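Local coordinates for protein serine protease p27 (Human astrovirus 1, PDB 2W5E) that cleaves the viral non-structural polyprotein into its functional products as a trypsin-like serine protease using a catalytic triad, at residues A[12-17]-A[45-50]; A[22-27]-A[128-133]; A[28-33]-A[68-73]; A[52-57]-A[72-77]. One frame throughout, in Å; residues are numbered along the deposited sequence.

Contacts 1, 3 and 4 all belong to the first of the two six-stranded antiparallel barrels. Contact 1 pairs strands 13-18 and 44-49 and so closes that barrel. Contact 3 pairs strands 31-35 and 66-70, with its centre about 11 Å from that of contact 1. Contact 4 lays the loop after strand 66-70 on strand 52-60, and its centre is about 9 Å from that of contact 3, with which it shares Pro72 and Gly73. Contact 2 differs: it joins strand 21-28 to segment 128-133, which leads into the second barrel. Its 100 intervening residues include contacts 3 and 4, His37, Asp65 and Ser127. Contact 2 thus brings the two barrels together where these catalytic residues meet.

Contact 1 (A[12-17]-A[45-50]); sequences ALCVID and VNVCYE. With CD (cadmium ion), chain R; CD (cadmium ion), chain M.
Strands 13-17 and 45-49 run antiparallel, with their axes 4.7 Å apart at the closest point. The tight part is the inward face, made by Cys14, Ile16, Val45 and Val47. Ile16 CG2, anti to the backbone N, meets Val45 CB at 3.9 Å. Its CD1 lies beside Val47 CG2. The other branch of Val47, CG1, touches Cys14 SG at 3.7 Å. Ile32 of strand 31-35 packs on the same group from across the barrel interior.

Backbone bonds pair Val15 with Cys48 and Asp17 with Asn46, two in each pair. The shortest include Cys48 N to Val15 O, 2.8 Å. At one end the edge of the Tyr49 ring faces Leu13 O in plane, with CE1 3.3 Å from that oxygen. The Tyr49 hydroxyl is held by Gly11 O and Thr78 N.

The other face is more polar, and its Asp17-Asn46 end is partly open to solvent. These two side chains run together there, their carboxylate and amide planes 9° apart. Asn46 ND2 gives a nearly straight bond to the anti lone pair of Asp17 OD2, 3.1 Å long. Asp17 OD1 takes a salt bridge from Lys22, so both carboxylate oxygens are engaged. Cys48 SG, on this face, binds a cadmium ion at 2.7 Å together with His2 of a second subunit. Both oxygens of Glu50 bind another cadmium, shared with His4 and His6 of the second subunit and His76 of a third. Apolar packing and backbone bonds thus close the barrel, while Cys48 and Glu50 bind cadmium ions that link copies in this crystal of a monomeric protein.

Contact 2 (A[22-27]-A[128-133]); sequences KGTGFF and GAPVCD
Apolar packing is the main part of this contact. Phe26 and Pro130 overlap side on, their side chains running opposite ways. Phe26 CG sits in the crowded position between the backbone N and the carbonyl carbon, chi1 64°. This turns the ring toward Pro130. Pro130 CB lies over one face of the ring, 3.8 Å from its centroid and 19° off the normal, a CH-pi contact displaced toward the rim. The nearest ring atom is Phe26 CD1, 3.6 Å from Pro130 CB. Pro130 CG reaches the same side of the ring. Leu13 and Leu81 pack on both residues, and Val138 and Val141 of the second barrel also touch Phe26. Thr24 packs more loosely, along the chain at Ala129. Its CG2, anti to the backbone N, lies 4.0 Å from Ala129 CA.

The polar contacts are weaker. No conventional hydrogen bond joins the two segments. Gly128 CA makes a CA-H...O contact of 3.3 Å with Thr24 O. Gly128, without a side chain and at positive phi (93°), can bring its CA this close. Gly128 O sits at the edge of the Phe26 ring, in its plane, 3.7 Å from CD1. Partners outside complete the polar scheme. Thr34 OG1 hydrogen-bonds to Thr24 O. Tyr97 N hydrogen-bonds with Thr24 OG1, and the backbones of Thr24 and Ser127 are bonded.

The contact thus places the residue after catalytic Ser127 against a strand of the first barrel. This is the interface between the two barrels of the trypsin-like (PA clan) fold, where the active site lies.

Contact 3 (A[28-33]-A[68-73]); sequences SGNDIV and FITCPG
Ile32 and Ile69 share one first torsion, both chi1 -61°, with CG1 anti to the carbonyl carbon and CG2 anti to the backbone N. Phe68 also sets CG anti to the carbonyl carbon (chi1 -64°), which carries its ring alongside Val33. The strands 31-33 and 68-70 run antiparallel at 148°.

Ile32 and Ile69 form a hydrogen-bonded pair. Ile32 N to Ile69 O is 2.7 Å and Ile69 N to Ile32 O is 2.8 Å, both in the carbonyl planes. Ile32 CB and Ile69 CB approach to 4.1 Å on the inward face. Ile32 CD1 extends further and meets Pro72 CD at 4.0 Å, the two side chains crossing at about a right angle. Ile16 of strand 13-18 touches both isoleucines.

On the opposite face Val33 and Phe68 point the same way, with Val33 CG2 3.9 Å from Phe68 CE1. Asp31 OD2 comes obliquely to Phe68 CD1. That carboxylate is held by a salt bridge to Arg59, which probably keeps it ionised beside the ring.

Past the strand, Cys71 N donates to Asn30 O at 3.1 Å. Asn30 lies in the type II' turn from Ser28 to Asp31, whose ends are tied by two backbone bonds. This turn closes the hairpin of strands 21-28 and 31-35, and strand 66-70 adds on the far side of 31-35, as in the first barrel of the chymotrypsin-like fold.

Contact 4 (A[52-57]-A[72-77]); sequences LMYEAK and PGDLHP. With CD (cadmium ion), chain B.
Tyr54 lays one ring face over the side chain of Leu75. Leu75 CB stands 3.9 Å from the ring centroid, 20° off the normal and shifted toward the rim, a CH-pi contact. Leu75 CG is anti to the backbone N (chi1 -178°), so the chain runs on across the same ring. CD1 lies under the hydroxyl end, 3.7 Å from Tyr54 OH, and CD2 is near Tyr54 CD2.

Asp74 comes to the ring edge instead. Its carboxylate stands 81° to the ring plane, with OD1 3.7 Å from Tyr54 CD1. A water joins Tyr54 OH at 2.7 Å to Asp74 O, to which it donates.

Pro72 CG packs on Ala56 CB, 3.8 Å away, and also meets Tyr54 CB. The type I turn from Pro72 to Leu75 presents all three residues to the strand. Beyond it, His76 ND1 binds a cadmium ion with His4 and His6 of a fourth subunit and Glu50 of a third.

The turn thus packs against strand 52-60, just after strand 66-70 ends. Leu75 also reaches Tyr49 of strand 44-49 and Phe27 of strand 21-28.

Contact 1 (A[12-17]-A[45-50])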
loop_
_atom_site.group_PDB
_atom_site.type_symbol
_atom_site.label_atom_id
_atom_site.label_comp_id
_atom_site.label_asym_id
_atom_site.label_seq_id
_atom_site.Cartn_x
_atom_site.Cartn_y
_atom_site.Cartn_z
ATOM N N ALA A 12 5.273 7.413 -13.503
ATOM C CA ALA A 12 4.852 6.811 -14.760
ATOM C C ALA A 12 5.373 7.590 -15.971
ATOM O O ALA A 12 5.034 7.263 -17.102
ATOM C CB ALA A 12 3.331 6.685 -14.822
ATOM N N LEU A 13 6.186 8.612 -15.717
ATOM C CA LEU A 13 6.745 9.455 -16.776
ATOM C C LEU A 13 8.188 9.089 -17.115
ATOM O O LEU A 13 8.951 8.662 -16.254
ATOM C CB LEU A 13 6.681 10.934 -16.372
ATOM C CG LEU A 13 5.307 11.576 -16.148
ATOM C CD1 LEU A 13 5.467 13.048 -15.795
ATOM C CD2 LEU A 13 4.431 11.413 -17.377
ATOM N N CYS A 14 8.555 9.286 -18.377
ATOM C CA CYS A 14 9.950 9.211 -18.788
ATOM C C CYS A 14 10.243 10.327 -19.791
ATOM O O CYS A 14 9.334 11.041 -20.227
ATOM C CB CYS A 14 10.290 7.829 -19.376
ATOM S SG CYS A 14 9.397 7.377 -20.875
ATOM N N VAL A 15 11.510 10.477 -20.148
ATOM C CA VAL A 15 11.907 11.462 -21.157
ATOM C C VAL A 15 12.353 10.730 -22.423
ATOM O O VAL A 15 13.131 9.778 -22.348
ATOM C CB VAL A 15 13.011 12.411 -20.618
ATOM C CG1 VAL A 15 13.543 13.339 -21.716
ATOM C CG2 VAL A 15 12.480 13.236 -19.442
ATOM N N ILE A 16 11.825 11.157 -23.571
ATOM C CA ILE A 16 12.239 10.629 -24.870
ATOM C C ILE A 16 13.253 11.590 -25.507
ATOM O O ILE A 16 12.988 12.790 -25.632
ATOM C CB ILE A 16 11.033 10.421 -25.835
ATOM C CG1 ILE A 16 9.864 9.684 -25.149
ATOM C CG2 ILE A 16 11.473 9.725 -27.138
ATOM C CD1 ILE A 16 10.063 8.205 -24.936
ATOM N N ASP A 17 14.408 11.049 -25.891
ATOM C CA ASP A 17 15.505 11.825 -26.462
ATOM C C ASP A 17 15.800 11.370 -27.896
ATOM O O ASP A 17 15.973 10.178 -28.154
ATOM C CB ASP A 17 16.753 11.703 -25.572
ATOM C CG ASP A 17 18.005 12.299 -26.212
ATOM O OD1 ASP A 17 18.095 13.537 -26.330
ATOM O OD2 ASP A 17 18.909 11.518 -26.582
ATOM N N VAL A 45 14.753 5.212 -30.338
ATOM C CA VAL A 45 14.864 6.429 -29.539
ATOM C C VAL A 45 15.591 6.145 -28.225
ATOM O O VAL A 45 15.704 4.988 -27.804
ATOM C CB VAL A 45 13.472 7.080 -29.261
ATOM C CG1 VAL A 45 12.782 7.479 -30.573
ATOM C CG2 VAL A 45 12.575 6.149 -28.426
ATOM N N ASN A 46 16.103 7.198 -27.600
ATOM C CA ASN A 46 16.608 7.097 -26.244
ATOM C C ASN A 46 15.489 7.395 -25.247
ATOM O O ASN A 46 14.666 8.287 -25.469
ATOM C CB ASN A 46 17.788 8.046 -26.024
ATOM C CG ASN A 46 19.029 7.638 -26.809
ATOM O OD1 ASN A 46 19.286 6.452 -27.024
ATOM N ND2 ASN A 46 19.813 8.628 -27.226
ATOM N N VAL A 47 15.453 6.618 -24.173
ATOM C CA VAL A 47 14.498 6.822 -23.082
ATOM C C VAL A 47 15.303 7.020 -21.811
ATOM O O VAL A 47 16.192 6.233 -21.513
ATOM C CB VAL A 47 13.536 5.618 -22.912
ATOM C CG1 VAL A 47 12.613 5.829 -21.712
ATOM C CG2 VAL A 47 12.727 5.377 -24.181
ATOM N N CYS A 48 15.005 8.082 -21.074
ATOM C CA CYS A 48 15.684 8.339 -19.815
ATOM C C CYS A 48 14.706 8.149 -18.660
ATOM O O CYS A 48 13.630 8.748 -18.651
ATOM C CB CYS A 48 16.261 9.752 -19.797
ATOM S SG CYS A 48 17.298 10.063 -18.369
ATOM N N TYR A 49 15.080 7.300 -17.704
ATOM C CA TYR A 49 14.245 7.024 -16.530
ATOM C C TYR A 49 15.111 6.843 -15.296
ATOM O O TYR A 49 16.060 6.041 -15.297
ATOM C CB TYR A 49 13.370 5.792 -16.755
ATOM C CG TYR A 49 12.326 5.554 -15.670
ATOM C CD1 TYR A 49 11.148 6.308 -15.631
ATOM C CD2 TYR A 49 12.519 4.583 -14.684
ATOM C CE1 TYR A 49 10.180 6.093 -14.634
ATOM C CE2 TYR A 49 11.558 4.357 -13.685
ATOM C CZ TYR A 49 10.395 5.118 -13.668
ATOM O OH TYR A 49 9.446 4.911 -12.692
ATOM N N GLU A 50 14.789 7.608 -14.253
ATOM C CA GLU A 50 15.551 7.610 -13.000
ATOM C C GLU A 50 17.069 7.748 -13.237
ATOM O O GLU A 50 17.886 7.152 -12.534
ATOM C CB GLU A 50 15.185 6.391 -12.131
ATOM C CG GLU A 50 13.863 6.564 -11.321
ATOM C CD GLU A 50 14.029 7.442 -10.089
ATOM O OE1 GLU A 50 14.936 7.162 -9.294
ATOM O OE2 GLU A 50 13.285 8.439 -9.894
HETATM CD CD CD R . 14.118 9.353 -8.537
HETATM CD CD CD M . 17.722 12.732 -18.623
#

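Contact 2 (A[22-27]-A[128-133])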
loop_
_atom_site.group_PDB
_atom_site.type_symbol
_atom_site.label_atom_id
_atom_site.label_comp_id
_atom_site.label_asym_id
_atom_site.label_seq_id
_atom_site.Cartn_x
_atom_site.Cartn_y
_atom_site.Cartn_z
ATOM N N LYS A 22 13.771 16.766 -27.328
ATOM C CA LYS A 22 13.255 15.935 -26.238
ATOM C C LYS A 22 11.753 16.092 -26.032
ATOM O O LYS A 22 11.183 17.159 -26.279
ATOM C CB LYS A 22 13.992 16.236 -24.929
ATOM C CG LYS A 22 15.456 15.819 -24.917
ATOM C CD LYS A 22 16.174 16.363 -23.689
ATOM C CE LYS A 22 17.686 16.209 -23.805
ATOM N NZ LYS A 22 18.106 14.781 -23.805
ATOM N N GLY A 23 11.118 15.015 -25.578
ATOM C CA GLY A 23 9.695 15.042 -25.268
ATOM C C GLY A 23 9.393 14.212 -24.039
ATOM O O GLY A 23 10.295 13.606 -23.453
ATOM N N THR A 24 8.120 14.184 -23.657
ATOM C CA THR A 24 7.662 13.372 -22.536
ATOM C C THR A 24 7.053 12.070 -23.058
ATOM O O THR A 24 6.375 12.051 -24.091
ATOM C CB THR A 24 6.641 14.151 -21.647
ATOM O OG1 THR A 24 7.277 15.309 -21.092
ATOM C CG2 THR A 24 6.121 13.283 -20.499
ATOM N N GLY A 25 7.321 10.979 -22.346
ATOM C CA GLY A 25 6.666 9.708 -22.607
ATOM C C GLY A 25 6.018 9.204 -21.327
ATOM O O GLY A 25 6.309 9.700 -20.241
ATOM N N PHE A 26 5.136 8.223 -21.450
ATOM C CA PHE A 26 4.549 7.605 -20.267
ATOM C C PHE A 26 4.305 6.113 -20.439
ATOM O O PHE A 26 3.993 5.637 -21.534
ATOM C CB PHE A 26 3.273 8.345 -19.823
ATOM C CG PHE A 26 2.153 8.289 -20.819
ATOM C CD1 PHE A 26 2.037 9.257 -21.815
ATOM C CD2 PHE A 26 1.192 7.286 -20.744
ATOM C CE1 PHE A 26 0.987 9.221 -22.725
ATOM C CE2 PHE A 26 0.139 7.237 -21.656
ATOM C CZ PHE A 26 0.034 8.205 -22.647
ATOM N N PHE A 27 4.438 5.388 -19.333
ATOM C CA PHE A 27 4.305 3.945 -19.325
ATOM C C PHE A 27 2.836 3.556 -19.242
ATOM O O PHE A 27 2.081 4.083 -18.409
ATOM C CB PHE A 27 5.103 3.336 -18.162
ATOM C CG PHE A 27 6.574 3.671 -18.188
ATOM C CD1 PHE A 27 7.470 2.883 -18.907
ATOM C CD2 PHE A 27 7.065 4.768 -17.487
ATOM C CE1 PHE A 27 8.837 3.188 -18.935
ATOM C CE2 PHE A 27 8.424 5.080 -17.508
ATOM C CZ PHE A 27 9.313 4.288 -18.235
ATOM N N GLY A 128 3.863 15.030 -25.901
ATOM C CA GLY A 128 3.834 13.644 -25.432
ATOM C C GLY A 128 3.222 13.441 -24.049
ATOM O O GLY A 128 2.869 12.318 -23.686
ATOM N N ALA A 129 3.088 14.524 -23.287
ATOM C CA ALA A 129 2.570 14.470 -21.912
ATOM C C ALA A 129 1.191 13.811 -21.817
ATOM O O ALA A 129 0.297 14.118 -22.608
ATOM C CB ALA A 129 2.516 15.855 -21.315
ATOM N N PRO A 130 1.014 12.905 -20.838
ATOM C CA PRO A 130 -0.304 12.325 -20.630
ATOM C C PRO A 130 -1.266 13.372 -20.060
ATOM O O PRO A 130 -0.899 14.142 -19.165
ATOM C CB PRO A 130 -0.043 11.211 -19.608
ATOM C CG PRO A 130 1.163 11.673 -18.853
ATOM C CD PRO A 130 2.005 12.395 -19.870
ATOM N N VAL A 131 -2.472 13.411 -20.608
ATOM C CA VAL A 131 -3.543 14.233 -20.061
ATOM C C VAL A 131 -4.506 13.276 -19.370
ATOM O O VAL A 131 -5.146 12.467 -20.030
ATOM C CB VAL A 131 -4.257 15.062 -21.158
ATOM C CG1 VAL A 131 -5.307 15.981 -20.540
ATOM C CG2 VAL A 131 -3.238 15.895 -21.947
ATOM N N CYS A 132 -4.583 13.367 -18.044
ATOM C CA CYS A 132 -5.355 12.414 -17.229
ATOM C C CYS A 132 -6.669 12.997 -16.710
ATOM O O CYS A 132 -6.825 14.206 -16.660
ATOM C CB CYS A 132 -4.511 11.944 -16.039
ATOM S SG CYS A 132 -2.993 11.078 -16.505
ATOM N N ASP A 133 -7.610 12.129 -16.329
ATOM C CA ASP A 133 -8.825 12.571 -15.633
ATOM C C ASP A 133 -8.533 12.849 -14.152
ATOM O O ASP A 133 -7.383 12.767 -13.718
ATOM C CB ASP A 133 -9.996 11.577 -15.825
ATOM C CG ASP A 133 -9.754 10.207 -15.179
ATOM O OD1 ASP A 133 -8.877 10.054 -14.301
ATOM O OD2 ASP A 133 -10.470 9.260 -15.559
#

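Contact 3 (A[28-33]-A[68-73])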
loop_
_atom_site.group_PDB
_atom_site.type_symbol
_atom_site.label_atom_id
_atom_site.label_comp_id
_atom_site.label_asym_id
_atom_site.label_seq_id
_atom_site.Cartn_x
_atom_site.Cartn_y
_atom_site.Cartn_z
ATOM N N SER A 28 2.441 2.648 -20.127
ATOM C CA SER A 28 1.096 2.085 -20.147
ATOM C C SER A 28 1.176 0.677 -20.728
ATOM O O SER A 28 1.687 0.476 -21.839
ATOM C CB SER A 28 0.152 2.954 -20.973
ATOM O OG SER A 28 -1.181 2.480 -20.892
ATOM N N GLY A 29 0.679 -0.296 -19.966
ATOM C CA GLY A 29 0.871 -1.703 -20.296
ATOM C C GLY A 29 2.351 -2.010 -20.428
ATOM O O GLY A 29 3.140 -1.679 -19.541
ATOM N N ASN A 30 2.724 -2.620 -21.549
ATOM C CA ASN A 30 4.126 -2.908 -21.851
ATOM C C ASN A 30 4.749 -1.851 -22.774
ATOM O O ASN A 30 5.823 -2.057 -23.341
ATOM C CB ASN A 30 4.253 -4.309 -22.470
ATOM C CG ASN A 30 5.693 -4.791 -22.551
ATOM O OD1 ASN A 30 6.442 -4.737 -21.569
ATOM N ND2 ASN A 30 6.091 -5.261 -23.734
ATOM N N ASP A 31 4.075 -0.712 -22.908
ATOM C CA ASP A 31 4.508 0.331 -23.829
ATOM C C ASP A 31 4.988 1.600 -23.142
ATOM O O ASP A 31 4.734 1.823 -21.956
ATOM C CB ASP A 31 3.369 0.699 -24.780
ATOM C CG ASP A 31 3.104 -0.366 -25.821
ATOM O OD1 ASP A 31 4.071 -0.959 -26.354
ATOM O OD2 ASP A 31 1.913 -0.596 -26.119
ATOM N N ILE A 32 5.702 2.417 -23.917
ATOM C CA ILE A 32 5.908 3.819 -23.612
ATOM C C ILE A 32 5.142 4.588 -24.692
ATOM O O ILE A 32 5.371 4.387 -25.896
ATOM C CB ILE A 32 7.406 4.202 -23.615
ATOM C CG1 ILE A 32 8.168 3.394 -22.558
ATOM C CG2 ILE A 32 7.579 5.710 -23.405
ATOM C CD1 ILE A 32 9.686 3.501 -22.634
ATOM N N VAL A 33 4.218 5.443 -24.258
ATOM C CA VAL A 33 3.363 6.208 -25.166
ATOM C C VAL A 33 3.856 7.655 -25.240
ATOM O O VAL A 33 4.235 8.238 -24.223
ATOM C CB VAL A 33 1.868 6.171 -24.715
ATOM C CG1 VAL A 33 0.952 6.780 -25.778
ATOM C CG2 VAL A 33 1.420 4.740 -24.403
ATOM N N PHE A 68 3.718 4.455 -30.174
ATOM C CA PHE A 68 3.879 3.404 -29.175
ATOM C C PHE A 68 5.272 2.790 -29.269
ATOM O O PHE A 68 5.675 2.292 -30.321
ATOM C CB PHE A 68 2.793 2.329 -29.329
ATOM C CG PHE A 68 1.399 2.834 -29.079
ATOM C CD1 PHE A 68 0.862 2.834 -27.791
ATOM C CD2 PHE A 68 0.622 3.309 -30.127
ATOM C CE1 PHE A 68 -0.429 3.311 -27.554
ATOM C CE2 PHE A 68 -0.668 3.786 -29.902
ATOM C CZ PHE A 68 -1.196 3.783 -28.609
ATOM N N ILE A 69 5.989 2.839 -28.154
ATOM C CA ILE A 69 7.354 2.348 -28.049
ATOM C C ILE A 69 7.371 1.142 -27.102
ATOM O O ILE A 69 6.796 1.199 -26.019
ATOM C CB ILE A 69 8.284 3.466 -27.504
ATOM C CG1 ILE A 69 8.288 4.674 -28.453
ATOM C CG2 ILE A 69 9.693 2.941 -27.251
ATOM C CD1 ILE A 69 8.667 5.985 -27.799
ATOM N N THR A 70 8.024 0.054 -27.511
ATOM C CA THR A 70 8.191 -1.114 -26.640
ATOM C C THR A 70 9.068 -0.748 -25.439
ATOM O O THR A 70 10.184 -0.249 -25.610
ATOM C CB THR A 70 8.779 -2.321 -27.425
ATOM O OG1 THR A 70 7.887 -2.673 -28.490
ATOM C CG2 THR A 70 8.981 -3.535 -26.518
ATOM N N CYS A 71 8.551 -0.950 -24.225
ATOM C CA CYS A 71 9.346 -0.691 -23.025
ATOM C C CYS A 71 10.517 -1.666 -22.974
ATOM O O CYS A 71 10.317 -2.875 -23.112
ATOM C CB CYS A 71 8.512 -0.793 -21.742
ATOM S SG CYS A 71 9.410 -0.302 -20.244
ATOM N N PRO A 72 11.746 -1.141 -22.809
ATOM C CA PRO A 72 12.929 -1.986 -22.652
ATOM C C PRO A 72 12.745 -3.011 -21.533
ATOM O O PRO A 72 12.162 -2.693 -20.492
ATOM C CB PRO A 72 14.024 -0.985 -22.286
ATOM C CG PRO A 72 13.593 0.274 -22.927
ATOM C CD PRO A 72 12.098 0.293 -22.801
ATOM N N GLY A 73 13.243 -4.224 -21.761
ATOM C CA GLY A 73 13.077 -5.334 -20.822
ATOM C C GLY A 73 13.699 -5.106 -19.458
ATOM O O GLY A 73 13.224 -5.649 -18.457
#

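Contact 4 (A[52-57]-A[72-77])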
loop_
_atom_site.group_PDB
_atom_site.type_symbol
_atom_site.label_atom_id
_atom_site.label_comp_id
_atom_site.label_asym_id
_atom_site.label_seq_id
_atom_site.Cartn_x
_atom_site.Cartn_y
_atom_site.Cartn_z
ATOM N N LEU A 52 18.932 6.808 -15.811
ATOM C CA LEU A 52 19.539 5.852 -16.736
ATOM C C LEU A 52 18.942 5.955 -18.145
ATOM O O LEU A 52 17.724 5.980 -18.316
ATOM C CB LEU A 52 19.437 4.416 -16.192
ATOM C CG LEU A 52 20.014 3.246 -17.011
ATOM C CD1 LEU A 52 21.506 3.417 -17.349
ATOM C CD2 LEU A 52 19.792 1.928 -16.285
ATOM N N MET A 53 19.819 6.032 -19.144
ATOM C CA MET A 53 19.407 6.087 -20.544
ATOM C C MET A 53 19.293 4.689 -21.134
ATOM O O MET A 53 20.178 3.857 -20.953
ATOM C CB MET A 53 20.389 6.933 -21.359
ATOM C CG MET A 53 20.286 8.422 -21.078
ATOM S SD MET A 53 19.043 9.210 -22.111
ATOM C CE MET A 53 20.055 9.738 -23.489
ATOM N N TYR A 54 18.189 4.445 -21.833
ATOM C CA TYR A 54 17.928 3.177 -22.501
ATOM C C TYR A 54 17.672 3.429 -23.979
ATOM O O TYR A 54 17.095 4.453 -24.344
ATOM C CB TYR A 54 16.659 2.519 -21.949
ATOM C CG TYR A 54 16.621 2.223 -20.465
ATOM C CD1 TYR A 54 16.768 0.917 -19.998
ATOM C CD2 TYR A 54 16.386 3.235 -19.533
ATOM C CE1 TYR A 54 16.712 0.627 -18.635
ATOM C CE2 TYR A 54 16.331 2.957 -18.171
ATOM C CZ TYR A 54 16.489 1.646 -17.730
ATOM O OH TYR A 54 16.429 1.359 -16.382
ATOM N N GLU A 55 18.080 2.487 -24.822
ATOM C CA GLU A 55 17.649 2.484 -26.212
ATOM C C GLU A 55 16.357 1.683 -26.298
ATOM O O GLU A 55 16.234 0.630 -25.672
ATOM C CB GLU A 55 18.723 1.887 -27.126
ATOM C CG GLU A 55 18.374 1.980 -28.608
ATOM C CD GLU A 55 19.358 1.251 -29.498
ATOM O OE1 GLU A 55 19.425 0.003 -29.430
ATOM O OE2 GLU A 55 20.052 1.928 -30.283
ATOM N N ALA A 56 15.394 2.196 -27.057
ATOM C CA ALA A 56 14.093 1.555 -27.197
ATOM C C ALA A 56 13.594 1.687 -28.628
ATOM O O ALA A 56 13.911 2.657 -29.308
ATOM C CB ALA A 56 13.085 2.167 -26.214
ATOM N N LYS A 57 12.806 0.715 -29.070
ATOM C CA LYS A 57 12.335 0.663 -30.446
ATOM C C LYS A 57 10.860 1.013 -30.577
ATOM O O LYS A 57 10.014 0.470 -29.859
ATOM C CB LYS A 57 12.594 -0.725 -31.042
ATOM C CG LYS A 57 12.363 -0.812 -32.541
ATOM C CD LYS A 57 12.580 -2.231 -33.057
ATOM C CE LYS A 57 12.606 -2.260 -34.573
ATOM N NZ LYS A 57 12.902 -3.620 -35.114
ATOM N N PRO A 72 11.746 -1.141 -22.809
ATOM C CA PRO A 72 12.929 -1.986 -22.652
ATOM C C PRO A 72 12.745 -3.011 -21.533
ATOM O O PRO A 72 12.162 -2.693 -20.492
ATOM C CB PRO A 72 14.024 -0.985 -22.286
ATOM C CG PRO A 72 13.593 0.274 -22.927
ATOM C CD PRO A 72 12.098 0.293 -22.801
ATOM N N GLY A 73 13.243 -4.224 -21.761
ATOM C CA GLY A 73 13.077 -5.334 -20.822
ATOM C C GLY A 73 13.699 -5.106 -19.458
ATOM O O GLY A 73 13.224 -5.649 -18.457
ATOM N N ASP A 74 14.755 -4.299 -19.420
ATOM C CA ASP A 74 15.452 -3.972 -18.177
ATOM C C ASP A 74 14.963 -2.677 -17.506
ATOM O O ASP A 74 15.446 -2.314 -16.431
ATOM C CB ASP A 74 16.973 -3.933 -18.400
ATOM C CG ASP A 74 17.394 -3.001 -19.538
ATOM O OD1 ASP A 74 16.586 -2.729 -20.456
ATOM O OD2 ASP A 74 18.555 -2.548 -19.511
ATOM N N LEU A 75 14.017 -1.991 -18.148
ATOM C CA LEU A 75 13.383 -0.799 -17.577
ATOM C C LEU A 75 12.123 -1.191 -16.800
ATOM O O LEU A 75 11.117 -1.584 -17.388
ATOM C CB LEU A 75 13.047 0.228 -18.674
ATOM C CG LEU A 75 12.414 1.589 -18.314
ATOM C CD1 LEU A 75 12.865 2.114 -16.963
ATOM C CD2 LEU A 75 12.696 2.621 -19.396
ATOM N N HIS A 76 12.197 -1.066 -15.478
ATOM C CA HIS A 76 11.110 -1.481 -14.589
ATOM C C HIS A 76 10.506 -0.247 -13.911
ATOM O O HIS A 76 10.998 0.185 -12.862
ATOM C CB HIS A 76 11.611 -2.502 -13.546
ATOM C CG HIS A 76 12.383 -3.650 -14.134
ATOM N ND1 HIS A 76 13.424 -4.269 -13.467
ATOM C CD2 HIS A 76 12.267 -4.283 -15.325
ATOM C CE1 HIS A 76 13.918 -5.227 -14.236
ATOM N NE2 HIS A 76 13.232 -5.259 -15.363
ATOM N N PRO A 77 9.457 0.341 -14.527
ATOM C CA PRO A 77 8.894 1.582 -14.010
ATOM C C PRO A 77 8.127 1.336 -12.718
ATOM O O PRO A 77 7.549 0.268 -12.540
ATOM C CB PRO A 77 7.935 2.024 -15.122
ATOM C CG PRO A 77 7.532 0.775 -15.791
ATOM C CD PRO A 77 8.731 -0.134 -15.719
HETATM CD CD CD B . 14.320 -4.091 -11.648
HETATM O O HOH W 1 17.484 -1.060 -15.657
#